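Local coordinates for protein hydroxyglutarate synthase (Pseudomonas putida, PDB 6W1G) that uses iron(II) and O2 to decarboxylate and hydroxylate 2-oxoadipate to D-2-hydroxyglutarate in D-lysine catabolism, at residues A339-A342 and E343-D346; R307-Y310 and D311-L314; L441-Y444 and A445-E448. All blocks are in the same frame, centred on the assembly; numbering follows the deposited sequence.

Overall arrangement
Contact 1, at the end of helix 330-341 and the loop after it, and contact 2, on the preceding helix 304-321, have centres 10 Å apart. Their side chains touch: Glu343 OE2 forms a 2.9 Å salt bridge with Lys312 NZ, and Phe344 CD2 packs 3.6 Å from Leu309 CD2. Contact 3, on helix 440-458, touches neither; its nearest atoms are about 5 Å from contact 2 and about 12 Å from contact 1. The nickel, held by His70, His226 and Glu294, lies about 14 Å from the side chain of Tyr310 in contact 2; the side chains of His70 and Tyr444, in contact 3, are about 12 Å apart.

Contact 1. Residues A339-A342 and E343-D346; sequences ANFA and EFPD
Phe341 and Phe344 meet where helix 330-341 gives way to loop, bracketing a type I beta turn. The amide N of Phe344 donates to Phe341 O at 3.0 Å, closing the turn; the N-H...O angle is 162°, yet the donor stands well above the carbonyl plane. The two aromatic side chains run side by side and point the same way. Phe341 CD2 touches Phe344 CB at 4.1 Å, an apolar contact. Phe344 has CG anti to the backbone N (chi1 -158°), which sets CG beside its own carbonyl carbon; the closest approach to the Phe341 side chain is at CB.

Two waters bridge the turn. One donates to Glu343 OE1 at 2.7 Å and, at a longer 3.3 Å, to Asn340 O, a carbonyl of the last helical turn. The other bridges Ala342 O and Phe344 O, giving 2.7 Å to the latter. Glu343 stretches out with CG anti to N (chi1 179°), and its second oxygen, OE2, pairs with Lys312.

Farther out, Arg258 donates to the carbonyl O of both Phe344 and Pro345, while Asp346 accepts from the backbone N of Arg259 and His260. The turn thus joins helix 330-341 to the loop leading into helix 348-353, with Phe341, Glu343 and Phe344 all packed against helix 304-321.

Contact 2. Residues R307-Y310 and D311-L314; sequences RQLY and DKLL
Arg307 and Asp311, one helical turn apart, face each other obliquely, with the guanidinium and carboxylate planes 52° apart. NH2 of Arg307 reaches OD2 of Asp311 at 3.4 Å, a weak hydrogen bond within a salt bridge; the oxygen lies at the edge of the guanidinium, near its plane. Bends at the second and third torsions fold the arginine chain round so that this edge comes back toward the helix. The carboxylate also sits close to Arg307 O, where like partial charges meet, and the nearby guanidinium probably offsets that cost.

On its other oxygen, Asp311 meets the ring of Tyr310: OD1 lies at the ring edge, 3.3 Å from CD2, with ring and carboxylate planes 74° apart. The hydrogen on CD2 points toward OD1, a weakly polar contact. Tyr310 then runs alongside Leu314, both side chains pointing the same way, and its CE2 comes 4.0 Å from CD2 of the leucine.

Leu309 slants across two side chains. Its CD1 touches Leu313 CD1 at 3.9 Å and, at the same distance, CE of Lys312, whose bent chain carries NZ on to Glu343. Four i to i+4 backbone bonds carry these side chains; the one from Leu314 N to Tyr310 O is 2.9 Å long.

The two turns lie in the first half of helix 304-321. Arg307 touches the loop residue Pro401, its side chain about 8 Å from that of Val402, which binds 2-oxoadipate. On the flank toward helix 330-341, Leu313 and Leu314 pack on that helix, and the Tyr310 ring meets the ring of Phe341 near its end.

Contact 3. Residues L441-Y444 and A445-E448; sequences LALY and AQSE
Gln446 folds back along the helix toward Ala442 and Leu443, and its side chain can be followed atom by atom. CB lies beside the carbonyls of the preceding turn, 3.5 Å from Leu443 O and slightly farther from Ala442 O. CG, beside the backbone N (chi1 -69°), approaches Ala442 O to 3.3 Å. This carbonyl already receives the Gln446 backbone N at 3.0 Å, so the methylene rests against an oxygen engaged by the same residue. Beyond CG the chain is extended, and CD passes the same oxygen at 3.9 Å. At the tip, OE1 comes 3.8 Å from Leu443 CD2, a van der Waals touch between two side chains that cross at a slant. With an alanine here the chain beyond CB is gone, and Leu443 CD2 is likely to lose its neighbour and Ala442 O the methylene that lies against it.

Ala445 likewise lies close to carbonyls of the first turn, its CB 3.6 Å from both Leu441 O and Ala442 O. Regular i to i+4 bonds join the turns, among them Glu448 N to Tyr444 O at 3.0 Å with an N-H...O angle of 168°.

Other polar ends reach neighbouring parts of the fold: the Tyr444 hydroxyl bonds to the backbone N of Glu397 and, in the conformer given, Ser447 OG to Glu118 and Glu448 OE2 to the backbone N of Phe359. Near its start, helix 440-458 is thus docked on strand 108-114, where Leu443 and Tyr444 touch Arg114, and on the loops carrying Val116, Ala301 and Leu394.

Contact 1. Residues A339-A342 and E343-D346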
ATOM      1  N   ALA A 339      19.852 -15.588  -6.346  1.00 23.00           N
ATOM      2  CA  ALA A 339      20.099 -16.771  -7.155  1.00 24.22           C
ATOM      3  C   ALA A 339      18.799 -17.384  -7.653  1.00 23.71           C
ATOM      4  O   ALA A 339      18.680 -17.724  -8.832  1.00 26.33           O
ATOM      5  CB  ALA A 339      20.926 -17.764  -6.346  1.00 25.35           C
ATOM      6  N   ASN A 340      17.808 -17.524  -6.775  1.00 24.47           N
ATOM      7  CA  ASN A 340      16.571 -18.183  -7.166  1.00 23.05           C
ATOM      8  C   ASN A 340      15.729 -17.312  -8.099  1.00 25.81           C
ATOM      9  O   ASN A 340      15.020 -17.845  -8.954  1.00 26.46           O
ATOM     10  CB  ASN A 340      15.784 -18.559  -5.911  1.00 25.47           C
ATOM     11  CG  ASN A 340      16.288 -19.842  -5.261  1.00 26.55           C
ATOM     12  OD1 ASN A 340      15.875 -20.932  -5.638  1.00 29.69           O
ATOM     13  ND2 ASN A 340      17.169 -19.713  -4.271  1.00 28.15           N
ATOM     14  N   PHE A 341      15.812 -15.990  -7.982  1.00 21.12           N
ATOM     15  CA  PHE A 341      14.965 -15.124  -8.805  1.00 20.33           C
ATOM     16  C   PHE A 341      15.587 -14.840 -10.159  1.00 20.95           C
ATOM     17  O   PHE A 341      14.977 -14.146 -10.973  1.00 21.54           O
ATOM     18  CB  PHE A 341      14.617 -13.819  -8.078  1.00 18.55           C
ATOM     19  CG  PHE A 341      13.292 -13.877  -7.380  1.00 17.88           C
ATOM     20  CD1 PHE A 341      13.194 -14.414  -6.114  1.00 20.11           C
ATOM     21  CD2 PHE A 341      12.151 -13.420  -7.994  1.00 18.28           C
ATOM     22  CE1 PHE A 341      11.987 -14.501  -5.482  1.00 20.67           C
ATOM     23  CE2 PHE A 341      10.938 -13.490  -7.371  1.00 18.30           C
ATOM     24  CZ  PHE A 341      10.843 -14.003  -6.101  1.00 21.26           C
ATOM     25  N   ALA A 342      16.793 -15.371 -10.418  1.00 23.22           N
ATOM     26  CA  ALA A 342      17.330 -15.319 -11.778  1.00 26.51           C
ATOM     27  C   ALA A 342      16.364 -15.895 -12.809  1.00 26.58           C
ATOM     28  O   ALA A 342      16.434 -15.512 -13.983  1.00 27.16           O
ATOM     29  CB  ALA A 342      18.669 -16.071 -11.845  1.00 29.50           C
ATOM     30  N   GLU A 343      15.483 -16.807 -12.408  1.00 25.38           N
ATOM     31  CA  GLU A 343      14.507 -17.428 -13.297  1.00 26.41           C
ATOM     32  C   GLU A 343      13.325 -16.529 -13.646  1.00 24.41           C
ATOM     33  O   GLU A 343      12.545 -16.884 -14.540  1.00 27.59           O
ATOM     34  CB  GLU A 343      13.977 -18.678 -12.598  1.00 27.97           C
ATOM     35  CG  GLU A 343      12.924 -19.464 -13.345  1.00 36.43           C
ATOM     36  CD  GLU A 343      12.569 -20.775 -12.669  1.00 41.54           C
ATOM     37  OE1 GLU A 343      13.446 -21.371 -12.001  1.00 40.79           O
ATOM     38  OE2 GLU A 343      11.403 -21.193 -12.817  1.00 44.01           O
ATOM     39  N   PHE A 344      13.164 -15.403 -12.984  1.00 19.53           N
ATOM     40  CA  PHE A 344      12.090 -14.484 -13.321  1.00 18.90           C
ATOM     41  C   PHE A 344      12.632 -13.507 -14.357  1.00 16.87           C
ATOM     42  O   PHE A 344      13.528 -12.718 -14.035  1.00 16.81           O
ATOM     43  CB  PHE A 344      11.603 -13.737 -12.083  1.00 16.66           C
ATOM     44  CG  PHE A 344      10.200 -13.192 -12.239  1.00 16.40           C
ATOM     45  CD1 PHE A 344       9.910 -12.239 -13.214  1.00 14.76           C
ATOM     46  CD2 PHE A 344       9.161 -13.665 -11.459  1.00 17.15           C
ATOM     47  CE1 PHE A 344       8.617 -11.779 -13.396  1.00 16.07           C
ATOM     48  CE2 PHE A 344       7.865 -13.208 -11.630  1.00 17.35           C
ATOM     49  CZ  PHE A 344       7.589 -12.249 -12.591  1.00 17.20           C
ATOM     50  N   PRO A 345      12.142 -13.525 -15.601  1.00 15.14           N
ATOM     51  CA  PRO A 345      12.739 -12.663 -16.633  1.00 16.68           C
ATOM     52  C   PRO A 345      12.837 -11.218 -16.180  1.00 16.21           C
ATOM     53  O   PRO A 345      11.885 -10.678 -15.610  1.00 15.74           O
ATOM     54  CB  PRO A 345      11.780 -12.808 -17.814  1.00 19.10           C
ATOM     55  CG  PRO A 345      11.257 -14.214 -17.655  1.00 20.52           C
ATOM     56  CD  PRO A 345      11.077 -14.384 -16.161  1.00 17.34           C
ATOM     57  N   ASP A 346      13.996 -10.594 -16.438  1.00 18.28           N
ATOM     58  CA  ASP A 346      14.281  -9.215 -16.034  1.00 18.38           C
ATOM     59  C   ASP A 346      14.478  -8.353 -17.282  1.00 19.62           C
ATOM     60  O   ASP A 346      15.336  -7.469 -17.339  1.00 22.51           O
ATOM     61  CB  ASP A 346      15.467  -9.128 -15.066  1.00 19.14           C
ATOM     62  CG  ASP A 346      15.546  -7.788 -14.353  1.00 18.91           C
ATOM     63  OD1 ASP A 346      14.534  -7.044 -14.337  1.00 17.70           O
ATOM     64  OD2 ASP A 346      16.632  -7.487 -13.789  1.00 20.07           O
TER
HETATM   65  O   HOH W   1      15.365 -20.874 -10.138  1.00 42.77           O
HETATM   66  O   HOH W   2      16.216 -12.523 -14.074  1.00 29.33           O

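Contact 2. Residues R307-Y310 and D311-L314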
ATOM      1  N   ARG A 307       2.416 -13.978 -10.711  1.00 15.28           N
ATOM      2  CA  ARG A 307       2.302 -14.222  -9.266  1.00 16.36           C
ATOM      3  C   ARG A 307       2.681 -15.656  -8.933  1.00 18.27           C
ATOM      4  O   ARG A 307       3.329 -15.904  -7.915  1.00 19.82           O
ATOM      5  CB  ARG A 307       0.896 -13.885  -8.775  1.00 18.85           C
ATOM      6  CG  ARG A 307       0.714 -12.432  -8.322  1.00 25.82           C
ATOM      7  CD  ARG A 307       1.503 -12.155  -7.002  1.00 29.56           C
ATOM      8  NE  ARG A 307       1.143 -13.203  -6.036  1.00 31.08           N
ATOM      9  CZ  ARG A 307       0.028 -13.225  -5.308  1.00 32.45           C
ATOM     10  NH1 ARG A 307      -0.848 -12.238  -5.391  1.00 34.39           N
ATOM     11  NH2 ARG A 307      -0.215 -14.240  -4.488  1.00 32.42           N
ATOM     12  N   GLN A 308       2.281 -16.599  -9.770  1.00 20.82           N
ATOM     13  CA  GLN A 308       2.655 -17.991  -9.550  1.00 21.22           C
ATOM     14  C   GLN A 308       4.164 -18.184  -9.613  1.00 19.63           C
ATOM     15  O   GLN A 308       4.741 -18.888  -8.776  1.00 20.08           O
ATOM     16  CB  GLN A 308       1.959 -18.830 -10.609  1.00 24.48           C
ATOM     17  CG  GLN A 308       0.449 -18.905 -10.405  1.00 34.69           C
ATOM     18  CD  GLN A 308      -0.314 -19.532 -11.561  1.00 44.70           C
ATOM     19  OE1 GLN A 308       0.262 -20.149 -12.453  1.00 48.87           O
ATOM     20  NE2 GLN A 308      -1.635 -19.364 -11.544  1.00 47.76           N
ATOM     21  N   LEU A 309       4.822 -17.536 -10.573  1.00 17.83           N
ATOM     22  CA  LEU A 309       6.274 -17.637 -10.679  1.00 17.40           C
ATOM     23  C   LEU A 309       6.963 -16.982  -9.483  1.00 18.04           C
ATOM     24  O   LEU A 309       7.873 -17.562  -8.883  1.00 19.49           O
ATOM     25  CB  LEU A 309       6.706 -17.044 -12.020  1.00 17.13           C
ATOM     26  CG  LEU A 309       8.197 -17.116 -12.284  1.00 17.85           C
ATOM     27  CD1 LEU A 309       8.755 -18.560 -12.269  1.00 19.48           C
ATOM     28  CD2 LEU A 309       8.506 -16.432 -13.616  1.00 19.60           C
ATOM     29  N   TYR A 310       6.510 -15.783  -9.096  1.00 16.83           N
ATOM     30  CA  TYR A 310       7.031 -15.116  -7.920  1.00 16.01           C
ATOM     31  C   TYR A 310       6.944 -16.019  -6.697  1.00 16.56           C
ATOM     32  O   TYR A 310       7.916 -16.171  -5.930  1.00 17.39           O
ATOM     33  CB  TYR A 310       6.196 -13.817  -7.719  1.00 16.46           C
ATOM     34  CG  TYR A 310       6.637 -13.061  -6.491  1.00 16.00           C
ATOM     35  CD1 TYR A 310       7.664 -12.134  -6.569  1.00 17.86           C
ATOM     36  CD2 TYR A 310       6.052 -13.286  -5.246  1.00 16.97           C
ATOM     37  CE1 TYR A 310       8.114 -11.484  -5.455  1.00 19.40           C
ATOM     38  CE2 TYR A 310       6.508 -12.622  -4.113  1.00 17.50           C
ATOM     39  CZ  TYR A 310       7.546 -11.722  -4.229  1.00 17.14           C
ATOM     40  OH  TYR A 310       8.007 -11.040  -3.122  1.00 20.70           O
ATOM     41  N   ASP A 311       5.756 -16.551  -6.444  1.00 19.43           N
ATOM     42  CA  ASP A 311       5.559 -17.348  -5.237  1.00 20.07           C
ATOM     43  C   ASP A 311       6.480 -18.563  -5.254  1.00 20.56           C
ATOM     44  O   ASP A 311       7.044 -18.947  -4.218  1.00 22.48           O
ATOM     45  CB  ASP A 311       4.087 -17.761  -5.128  1.00 22.41           C
ATOM     46  CG  ASP A 311       3.111 -16.569  -4.945  1.00 28.13           C
ATOM     47  OD1 ASP A 311       3.560 -15.424  -4.713  1.00 28.56           O
ATOM     48  OD2 ASP A 311       1.882 -16.801  -5.035  1.00 30.49           O
ATOM     49  N   LYS A 312       6.662 -19.171  -6.434  1.00 22.47           N
ATOM     50  CA  LYS A 312       7.482 -20.373  -6.535  1.00 22.27           C
ATOM     51  C   LYS A 312       8.935 -20.076  -6.194  1.00 21.72           C
ATOM     52  O   LYS A 312       9.587 -20.828  -5.473  1.00 22.63           O
ATOM     53  CB  LYS A 312       7.403 -20.939  -7.951  1.00 23.20           C
ATOM     54  CG  LYS A 312       8.171 -22.223  -8.205  1.00 28.65           C
ATOM     55  CD  LYS A 312       7.961 -22.655  -9.632  1.00 33.17           C
ATOM     56  CE  LYS A 312       8.986 -22.012 -10.542  1.00 36.91           C
ATOM     57  NZ  LYS A 312       9.749 -23.064 -11.275  1.00 41.47           N
ATOM     58  N   LEU A 313       9.458 -18.985  -6.743  1.00 18.90           N
ATOM     59  CA  LEU A 313      10.856 -18.654  -6.521  1.00 19.34           C
ATOM     60  C   LEU A 313      11.097 -18.172  -5.098  1.00 19.65           C
ATOM     61  O   LEU A 313      12.160 -18.432  -4.518  1.00 19.40           O
ATOM     62  CB  LEU A 313      11.306 -17.626  -7.545  1.00 18.42           C
ATOM     63  CG  LEU A 313      11.104 -18.076  -8.996  1.00 19.90           C
ATOM     64  CD1 LEU A 313      11.493 -16.990  -9.956  1.00 21.68           C
ATOM     65  CD2 LEU A 313      11.857 -19.376  -9.343  1.00 22.22           C
ATOM     66  N   LEU A 314      10.134 -17.450  -4.521  1.00 19.72           N
ATOM     67  CA  LEU A 314      10.266 -17.044  -3.126  1.00 20.56           C
ATOM     68  C   LEU A 314      10.236 -18.261  -2.213  1.00 20.58           C
ATOM     69  O   LEU A 314      11.058 -18.377  -1.295  1.00 21.78           O
ATOM     70  CB  LEU A 314       9.180 -16.018  -2.803  1.00 19.75           C
ATOM     71  CG  LEU A 314       9.346 -15.519  -1.368  1.00 20.40           C
ATOM     72  CD1 LEU A 314      10.620 -14.758  -1.090  1.00 24.22           C
ATOM     73  CD2 LEU A 314       8.127 -14.652  -1.037  1.00 22.55           C
TER

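Contact 3. Residues L441-Y444 and A445-E448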
ATOM      1  N   LEU A 441      -6.227  -7.963  -9.465  1.00 12.11           N
ATOM      2  CA  LEU A 441      -5.791  -8.400 -10.801  1.00 12.12           C
ATOM      3  C   LEU A 441      -6.785  -7.986 -11.888  1.00 12.01           C
ATOM      4  O   LEU A 441      -6.388  -7.624 -12.998  1.00 13.29           O
ATOM      5  CB  LEU A 441      -5.527  -9.896 -10.789  1.00 13.51           C
ATOM      6  CG  LEU A 441      -4.557 -10.303  -9.673  1.00 14.85           C
ATOM      7  CD1 LEU A 441      -4.225 -11.778  -9.733  1.00 19.51           C
ATOM      8  CD2 LEU A 441      -3.252  -9.501  -9.619  1.00 17.48           C
ATOM      9  N   ALA A 442      -8.080  -8.073 -11.600  1.00 13.28           N
ATOM     10  CA  ALA A 442      -9.085  -7.597 -12.543  1.00 13.19           C
ATOM     11  C   ALA A 442      -8.952  -6.100 -12.778  1.00 11.00           C
ATOM     12  O   ALA A 442      -9.081  -5.632 -13.926  1.00 11.98           O
ATOM     13  CB  ALA A 442     -10.489  -7.952 -12.044  1.00 15.94           C
ATOM     14  N   LEU A 443      -8.647  -5.345 -11.719  1.00 10.79           N
ATOM     15  CA  LEU A 443      -8.474  -3.904 -11.858  1.00 10.49           C
ATOM     16  C   LEU A 443      -7.249  -3.596 -12.728  1.00  9.97           C
ATOM     17  O   LEU A 443      -7.281  -2.678 -13.557  1.00  9.92           O
ATOM     18  CB  LEU A 443      -8.308  -3.272 -10.473  1.00 11.35           C
ATOM     19  CG  LEU A 443      -9.550  -3.298  -9.592  1.00 14.68           C
ATOM     20  CD1 LEU A 443      -9.186  -2.779  -8.214  1.00 16.87           C
ATOM     21  CD2 LEU A 443     -10.639  -2.503 -10.211  1.00 16.86           C
ATOM     22  N   TYR A 444      -6.152  -4.336 -12.554  1.00  9.57           N
ATOM     23  CA  TYR A 444      -4.974  -4.111 -13.375  1.00  9.77           C
ATOM     24  C   TYR A 444      -5.249  -4.444 -14.836  1.00  9.90           C
ATOM     25  O   TYR A 444      -4.830  -3.721 -15.745  1.00  9.72           O
ATOM     26  CB  TYR A 444      -3.786  -4.924 -12.870  1.00  9.65           C
ATOM     27  CG  TYR A 444      -3.263  -4.523 -11.514  1.00 10.28           C
ATOM     28  CD1 TYR A 444      -3.063  -3.198 -11.180  1.00 11.67           C
ATOM     29  CD2 TYR A 444      -2.947  -5.484 -10.584  1.00 10.89           C
ATOM     30  CE1 TYR A 444      -2.597  -2.835  -9.919  1.00 12.06           C
ATOM     31  CE2 TYR A 444      -2.457  -5.106  -9.323  1.00 11.20           C
ATOM     32  CZ  TYR A 444      -2.312  -3.790  -9.011  1.00 10.46           C
ATOM     33  OH  TYR A 444      -1.794  -3.375  -7.791  1.00 11.37           O
ATOM     34  N   ALA A 445      -5.960  -5.543 -15.082  1.00 10.06           N
ATOM     35  CA  ALA A 445      -6.316  -5.898 -16.448  1.00 10.17           C
ATOM     36  C   ALA A 445      -7.126  -4.795 -17.099  1.00  9.58           C
ATOM     37  O   ALA A 445      -6.947  -4.509 -18.296  1.00 10.09           O
ATOM     38  CB  ALA A 445      -7.055  -7.237 -16.491  1.00 11.24           C
ATOM     39  N   GLN A 446      -8.016  -4.188 -16.341  1.00 10.02           N
ATOM     40  CA  GLN A 446      -8.813  -3.081 -16.866  1.00 10.54           C
ATOM     41  C   GLN A 446      -7.970  -1.867 -17.200  1.00 10.42           C
ATOM     42  O   GLN A 446      -8.179  -1.207 -18.224  1.00 11.16           O
ATOM     43  CB  GLN A 446      -9.942  -2.687 -15.900  1.00 11.23           C
ATOM     44  CG  GLN A 446     -11.012  -3.714 -15.782  1.00 12.45           C
ATOM     45  CD  GLN A 446     -12.122  -3.319 -14.842  1.00 15.68           C
ATOM     46  OE1 GLN A 446     -11.882  -2.839 -13.756  1.00 19.73           O
ATOM     47  NE2 GLN A 446     -13.338  -3.503 -15.275  1.00 19.31           N
ATOM     48  N   SER A 447      -7.003  -1.535 -16.368  1.00 10.04           N
ATOM     49  CA  SER A 447      -6.076  -0.433 -16.652  0.58  9.80           C
ATOM     50  C   SER A 447      -5.311  -0.674 -17.946  1.00  9.79           C
ATOM     51  O   SER A 447      -5.156   0.238 -18.792  1.00 10.36           O
ATOM     52  CB  SER A 447      -5.008  -0.280 -15.554  0.58 12.53           C
ATOM     53  OG  SER A 447      -5.446   0.225 -14.315  0.58 10.94           O
ATOM     54  N   GLU A 448      -4.787  -1.900 -18.109  1.00  9.24           N
ATOM     55  CA  GLU A 448      -4.076  -2.230 -19.335  0.51 11.79           C
ATOM     56  C   GLU A 448      -4.989  -2.066 -20.546  1.00  9.33           C
ATOM     57  O   GLU A 448      -4.608  -1.438 -21.557  1.00  9.61           O
ATOM     58  CB  GLU A 448      -3.563  -3.666 -19.190  0.51 10.97           C
ATOM     59  CG  GLU A 448      -2.821  -4.221 -20.364  0.51 11.00           C
ATOM     60  CD  GLU A 448      -2.292  -5.618 -20.060  0.51 11.94           C
ATOM     61  OE1 GLU A 448      -3.102  -6.536 -19.951  0.51 14.49           O
ATOM     62  OE2 GLU A 448      -1.071  -5.795 -19.861  0.51 12.36           O
TER